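Local atomic coordinates of Tb427.07.360- putative uncharacterized metacyclic invariant surface protein from Trypanosoma brucei (Trypanosoma brucei, PDB entry 5VTL), a protein that is of unknown function but is thought to be an invariant surface protein of metacyclic Trypanosoma brucei, built as an extended helical bundle. Residues H18-P21 / F22-V26; D175-E178 / A179-R183. All blocks are in the same frame, centred on the assembly; numbering follows the deposited sequence.

Contact 1: residues H18-P21 / F22-V26; sequences HGIP and FGVKV
The phenyl ring of F22 overlaps the preceding turn edge-on, its rim beside the carbonyl oxygens of H18 and G19. Both oxygens lie close to the ring plane. CD2 of F22 is 3.6 Å from H18 O, consistent with a weak C-H...O approach of the ring edge. CG of F22 stands anti to the carbonyl carbon (chi1 -61°), and this turns the ring toward the start of the helix. P135 and R137 of a loop touch the same ring from outside the segments.

On another side of the helix, I20 and V24 meet one turn apart. The gamma branches do the touching: I20 CG2 is 4.1 Å from V24 CG1, and the two side chains cross at a slant. The other branch of V24, CG2, sits between the backbone N and the carbonyl carbon and presses on P21 O at 3.1 Å.

P21 makes this a proline kink in helix 4-58. Its N has no hydrogen to give to the turn before. The helix bonds that span P21 are kept. G23 N binds G19 O at 3.0 Å and V24 N binds I20 O at 3.0 Å; both bonds are fairly straight. G19 O also receives a weak bond from F22 N, with an angle of 121° at the hydrogen. The next bond, K25 N to P21 O, is stretched to 3.5 Å and weak. The aliphatic part of K25 lies alongside the same oxygen, with CG 3.3 Å from P21 O.

I20 and V24 both touch Y174 of helix 157-209. From helix 63-102, A101 touches I20 and P98 touches V24. At H18, ND1 is hydrogen-bonded to S14 O, one turn earlier in the helix.

Contact 2: residues D175-E178 / A179-R183; sequences DQLE and AAVRR
L177 and V181 touch one turn apart, with L177 CD1 4.2 Å from V181 CG2. That methyl of V181 also rests on L177 O at 3.3 Å. Its place anti to the carbonyl carbon, with CG1 anti to the backbone N (chi1 168°), brings it back over the turn.

The two arginines fold toward the preceding turn instead of reaching outward. The guanidinium of R183 lays one face over A180 CA, which is 3.6 Å above the plane and centred on it. R182 sets one face on A179 CA at a similar height, but off-centre, toward the rim. The R182 chain bends at chi3 (-29°), and this bend returns its guanidinium to the helix.

Four consecutive i to i+4 backbone bonds mark a regular alpha-helix here, part of helix 157-209 in the long helical bundle. They run from D175 O to A179 N through E178 O to R182 N, each 3.0 Å long.

Two waters bridge the arginines to carbonyl oxygens seven residues, about two turns, earlier. One donates to D175 O and accepts from R182 NH1 at 3.1 Å. The other donates to both Q176 O and Q176 OE1 and accepts from R183 NH2 at 2.9 Å. Each water lies in the plane of its guanidinium, at the edge.

Farther out, R183 NH1 forms a salt bridge with D89 of helix 63-102. D89 and the water together would restrain the rotation of the group. D175 OD1 is hydrogen-bonded to S141 OG, and E178 OE2 to S141 N. L177 packs on V90 and Y93, while L27 of helix 4-58 touches L177 and V181.

The two contacts lie on different long helices of one chain. Contact 1 lies in the first half of helix 4-58; contact 2 is within helix 157-209, far later in the sequence. Their centres are about 14 Å apart. They meet directly where V24 CG1 packs against L177 CD2 at 3.7 Å. V24 and L177 therefore belong both to their own helix and to the interface between the two. Helix 63-102 borders both, touching V24 through P98 and L177 through V90 and Y93, so the three helices meet around this V24-L177 pair. All four segments fall in the range of the glutamic acid/alanine-rich trypanosome protein family.

Contact 1: residues H18-P21 / F22-V26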
ATOM      1  N   HIS A  18     -15.412   4.565   5.635  1.00  4.81           N
ATOM      2  CA  HIS A  18     -15.171   4.129   7.009  1.00  4.07           C
ATOM      3  C   HIS A  18     -14.107   3.059   7.112  1.00  6.11           C
ATOM      4  O   HIS A  18     -13.562   2.809   8.194  1.00  6.33           O
ATOM      5  CB  HIS A  18     -16.451   3.620   7.643  1.00  8.98           C
ATOM      6  CG  HIS A  18     -17.363   4.717   8.067  1.00  9.58           C
ATOM      7  ND1 HIS A  18     -18.498   5.053   7.363  1.00  8.35           N
ATOM      8  CD2 HIS A  18     -17.281   5.584   9.103  1.00  2.65           C
ATOM      9  CE1 HIS A  18     -19.091   6.072   7.965  1.00  3.41           C
ATOM     10  NE2 HIS A  18     -18.374   6.410   9.023  1.00 11.03           N
ATOM     11  N   GLY A  19     -13.854   2.381   6.003  1.00  4.62           N
ATOM     12  CA  GLY A  19     -12.815   1.376   5.970  1.00  5.52           C
ATOM     13  C   GLY A  19     -11.407   1.921   5.848  1.00  6.20           C
ATOM     14  O   GLY A  19     -10.456   1.222   6.169  1.00  6.20           O
ATOM     15  N   ILE A  20     -11.280   3.165   5.405  1.00  3.84           N
ATOM     16  CA  ILE A  20      -9.974   3.775   5.110  1.00  7.95           C
ATOM     17  C   ILE A  20      -8.985   3.706   6.285  1.00  7.81           C
ATOM     18  O   ILE A  20      -7.833   3.339   6.093  1.00  5.59           O
ATOM     19  CB  ILE A  20     -10.124   5.254   4.636  1.00  9.34           C
ATOM     20  CG1 ILE A  20     -10.799   5.336   3.249  1.00 13.76           C
ATOM     21  CG2 ILE A  20      -8.778   5.997   4.623  1.00 10.21           C
ATOM     22  CD1 ILE A  20      -9.957   4.989   2.091  1.00 15.73           C
ATOM     23  N   PRO A  21      -9.431   4.053   7.507  1.00 10.04           N
ATOM     24  CA  PRO A  21      -8.493   3.962   8.640  1.00  7.47           C
ATOM     25  C   PRO A  21      -7.935   2.570   8.805  1.00  9.73           C
ATOM     26  O   PRO A  21      -6.757   2.422   9.124  1.00 13.98           O
ATOM     27  CB  PRO A  21      -9.343   4.346   9.863  1.00 11.18           C
ATOM     28  CG  PRO A  21     -10.533   5.033   9.339  1.00 13.49           C
ATOM     29  CD  PRO A  21     -10.724   4.642   7.889  1.00  7.99           C
ATOM     30  N   PHE A  22      -8.753   1.550   8.573  1.00  7.65           N
ATOM     31  CA  PHE A  22      -8.287   0.179   8.718  1.00 10.24           C
ATOM     32  C   PHE A  22      -7.308  -0.178   7.594  1.00 10.70           C
ATOM     33  O   PHE A  22      -6.266  -0.787   7.834  1.00 11.96           O
ATOM     34  CB  PHE A  22      -9.458  -0.797   8.738  1.00 10.93           C
ATOM     35  CG  PHE A  22     -10.405  -0.572   9.876  1.00 11.05           C
ATOM     36  CD1 PHE A  22     -10.165  -1.136  11.121  1.00 15.32           C
ATOM     37  CD2 PHE A  22     -11.538   0.195   9.704  1.00 11.72           C
ATOM     38  CE1 PHE A  22     -11.023  -0.939  12.164  1.00 18.21           C
ATOM     39  CE2 PHE A  22     -12.407   0.395  10.754  1.00 12.59           C
ATOM     40  CZ  PHE A  22     -12.144  -0.178  11.988  1.00 12.97           C
ATOM     41  N   GLY A  23      -7.631   0.204   6.366  1.00  8.68           N
ATOM     42  CA  GLY A  23      -6.781  -0.149   5.256  1.00  6.38           C
ATOM     43  C   GLY A  23      -5.402   0.471   5.373  1.00  8.06           C
ATOM     44  O   GLY A  23      -4.406  -0.166   5.057  1.00  7.56           O
ATOM     45  N   VAL A  24      -5.335   1.722   5.796  1.00  7.46           N
ATOM     46  CA  VAL A  24      -4.048   2.409   5.842  1.00  7.35           C
ATOM     47  C   VAL A  24      -3.139   1.778   6.881  1.00  9.59           C
ATOM     48  O   VAL A  24      -1.917   1.772   6.722  1.00  8.94           O
ATOM     49  CB  VAL A  24      -4.159   3.944   6.118  1.00  8.80           C
ATOM     50  CG1 VAL A  24      -4.900   4.655   4.988  1.00  8.18           C
ATOM     51  CG2 VAL A  24      -4.780   4.224   7.474  1.00 16.87           C
ATOM     52  N   LYS A  25      -3.726   1.237   7.939  1.00  8.15           N
ATOM     53  CA  LYS A  25      -2.924   0.565   8.973  1.00 14.88           C
ATOM     54  C   LYS A  25      -2.224  -0.666   8.404  1.00  8.24           C
ATOM     55  O   LYS A  25      -1.058  -0.938   8.723  1.00  8.74           O
ATOM     56  CB  LYS A  25      -3.780   0.169  10.185  1.00 11.51           C
ATOM     57  CG  LYS A  25      -4.221   1.357  11.021  1.00 22.08           C
ATOM     58  CD  LYS A  25      -4.886   0.910  12.318  1.00 29.88           C
ATOM     59  CE  LYS A  25      -5.611   2.061  13.030  1.00 28.55           C
ATOM     60  NZ  LYS A  25      -4.693   3.107  13.554  1.00 37.10           N
ATOM     61  N   VAL A  26      -2.930  -1.398   7.555  1.00  8.34           N
ATOM     62  CA  VAL A  26      -2.377  -2.594   6.951  1.00  7.08           C
ATOM     63  C   VAL A  26      -1.239  -2.220   6.004  1.00 10.28           C
ATOM     64  O   VAL A  26      -0.222  -2.910   5.940  1.00 10.18           O
ATOM     65  CB  VAL A  26      -3.466  -3.393   6.212  1.00  7.61           C
ATOM     66  CG1 VAL A  26      -2.862  -4.589   5.432  1.00 14.64           C
ATOM     67  CG2 VAL A  26      -4.515  -3.873   7.217  1.00 11.94           C
TER

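Contact 2: residues D175-E178 / A179-R183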
ATOM      1  N   ASP A 175      -3.893   7.033  -4.053  1.00  8.69           N
ATOM      2  CA  ASP A 175      -3.021   6.569  -5.119  1.00  7.40           C
ATOM      3  C   ASP A 175      -1.543   6.725  -4.721  1.00  6.48           C
ATOM      4  O   ASP A 175      -0.715   5.851  -4.989  1.00  7.95           O
ATOM      5  CB  ASP A 175      -3.263   7.333  -6.418  1.00  8.29           C
ATOM      6  CG  ASP A 175      -4.444   6.817  -7.222  1.00 12.84           C
ATOM      7  OD1 ASP A 175      -4.921   5.669  -7.020  1.00 14.45           O
ATOM      8  OD2 ASP A 175      -4.899   7.596  -8.078  1.00 12.52           O
ATOM      9  N   GLN A 176      -1.202   7.856  -4.111  1.00  7.56           N
ATOM     10  CA  GLN A 176       0.179   8.110  -3.704  1.00  8.33           C
ATOM     11  C   GLN A 176       0.608   7.117  -2.645  1.00  6.58           C
ATOM     12  O   GLN A 176       1.735   6.629  -2.645  1.00  7.25           O
ATOM     13  CB  GLN A 176       0.323   9.530  -3.177  1.00 12.33           C
ATOM     14  CG  GLN A 176       0.262  10.547  -4.248  1.00 12.15           C
ATOM     15  CD  GLN A 176       1.632  10.939  -4.717  1.00 33.95           C
ATOM     16  OE1 GLN A 176       2.541  10.109  -4.772  1.00 23.56           O
ATOM     17  NE2 GLN A 176       1.805  12.214  -5.050  1.00 39.23           N
ATOM     18  N   LEU A 177      -0.321   6.809  -1.750  1.00  7.96           N
ATOM     19  CA  LEU A 177      -0.084   5.822  -0.711  1.00  7.60           C
ATOM     20  C   LEU A 177       0.217   4.456  -1.324  1.00  6.41           C
ATOM     21  O   LEU A 177       1.199   3.821  -0.974  1.00  7.95           O
ATOM     22  CB  LEU A 177      -1.301   5.749   0.227  1.00  3.03           C
ATOM     23  CG  LEU A 177      -1.271   4.677   1.326  1.00  7.14           C
ATOM     24  CD1 LEU A 177       0.005   4.742   2.152  1.00  5.08           C
ATOM     25  CD2 LEU A 177      -2.504   4.835   2.233  1.00  7.60           C
ATOM     26  N   GLU A 178      -0.607   4.012  -2.261  1.00  6.07           N
ATOM     27  CA  GLU A 178      -0.412   2.707  -2.860  1.00  5.46           C
ATOM     28  C   GLU A 178       0.912   2.645  -3.625  1.00  9.21           C
ATOM     29  O   GLU A 178       1.597   1.617  -3.621  1.00 11.13           O
ATOM     30  CB  GLU A 178      -1.584   2.350  -3.789  1.00 11.35           C
ATOM     31  CG  GLU A 178      -2.919   2.173  -3.054  1.00  7.02           C
ATOM     32  CD  GLU A 178      -4.000   1.481  -3.879  1.00 11.30           C
ATOM     33  OE1 GLU A 178      -3.939   1.428  -5.141  1.00  7.01           O
ATOM     34  OE2 GLU A 178      -4.924   0.954  -3.228  1.00  7.88           O
ATOM     35  N   ALA A 179       1.266   3.742  -4.276  1.00  7.79           N
ATOM     36  CA  ALA A 179       2.486   3.800  -5.079  1.00  9.96           C
ATOM     37  C   ALA A 179       3.714   3.722  -4.182  1.00  7.06           C
ATOM     38  O   ALA A 179       4.710   3.084  -4.534  1.00  9.79           O
ATOM     39  CB  ALA A 179       2.512   5.073  -5.927  1.00 10.53           C
ATOM     40  N   ALA A 180       3.625   4.342  -3.019  1.00  6.81           N
ATOM     41  CA  ALA A 180       4.712   4.338  -2.050  1.00  8.19           C
ATOM     42  C   ALA A 180       4.900   2.954  -1.475  1.00  6.45           C
ATOM     43  O   ALA A 180       6.029   2.472  -1.315  1.00  7.62           O
ATOM     44  CB  ALA A 180       4.443   5.346  -0.941  1.00  9.79           C
ATOM     45  N   VAL A 181       3.781   2.308  -1.162  1.00  6.09           N
ATOM     46  CA  VAL A 181       3.806   0.923  -0.713  1.00  8.36           C
ATOM     47  C   VAL A 181       4.476   0.009  -1.753  1.00  9.61           C
ATOM     48  O   VAL A 181       5.271  -0.870  -1.402  1.00  8.45           O
ATOM     49  CB  VAL A 181       2.363   0.433  -0.394  1.00 11.79           C
ATOM     50  CG1 VAL A 181       2.298  -1.089  -0.191  1.00 10.42           C
ATOM     51  CG2 VAL A 181       1.857   1.152   0.844  1.00 11.62           C
ATOM     52  N   ARG A 182       4.126   0.190  -3.019  1.00  7.72           N
ATOM     53  CA  ARG A 182       4.751  -0.562  -4.092  1.00  8.24           C
ATOM     54  C   ARG A 182       6.272  -0.292  -4.149  1.00 10.79           C
ATOM     55  O   ARG A 182       7.071  -1.211  -4.364  1.00  9.11           O
ATOM     56  CB  ARG A 182       4.080  -0.188  -5.400  1.00  9.43           C
ATOM     57  CG  ARG A 182       4.548  -0.947  -6.624  1.00 14.00           C
ATOM     58  CD  ARG A 182       3.823  -0.390  -7.864  1.00 35.77           C
ATOM     59  NE  ARG A 182       2.495   0.158  -7.520  1.00 46.78           N
ATOM     60  CZ  ARG A 182       2.026   1.361  -7.876  1.00 44.95           C
ATOM     61  NH1 ARG A 182       0.804   1.745  -7.487  1.00 20.28           N
ATOM     62  NH2 ARG A 182       2.759   2.189  -8.619  1.00 23.65           N
ATOM     63  N   ARG A 183       6.672   0.956  -3.937  1.00  8.31           N
ATOM     64  CA  ARG A 183       8.096   1.304  -3.971  1.00  7.89           C
ATOM     65  C   ARG A 183       8.865   0.615  -2.862  1.00  8.36           C
ATOM     66  O   ARG A 183       9.999   0.153  -3.065  1.00  7.85           O
ATOM     67  CB  ARG A 183       8.294   2.823  -3.892  1.00  8.71           C
ATOM     68  CG  ARG A 183       7.929   3.518  -5.175  1.00 11.76           C
ATOM     69  CD  ARG A 183       8.449   4.938  -5.231  1.00  9.51           C
ATOM     70  NE  ARG A 183       8.019   5.797  -4.128  1.00 10.33           N
ATOM     71  CZ  ARG A 183       6.896   6.516  -4.110  1.00  9.39           C
ATOM     72  NH1 ARG A 183       6.629   7.287  -3.063  1.00 11.03           N
ATOM     73  NH2 ARG A 183       6.032   6.455  -5.123  1.00  8.75           N
TER
HETATM   74  O   HOH W   1      -1.124   4.097  -7.197  1.00 10.48           O
HETATM   75  O   HOH W   2       3.798   7.825  -3.810  1.00 11.57           O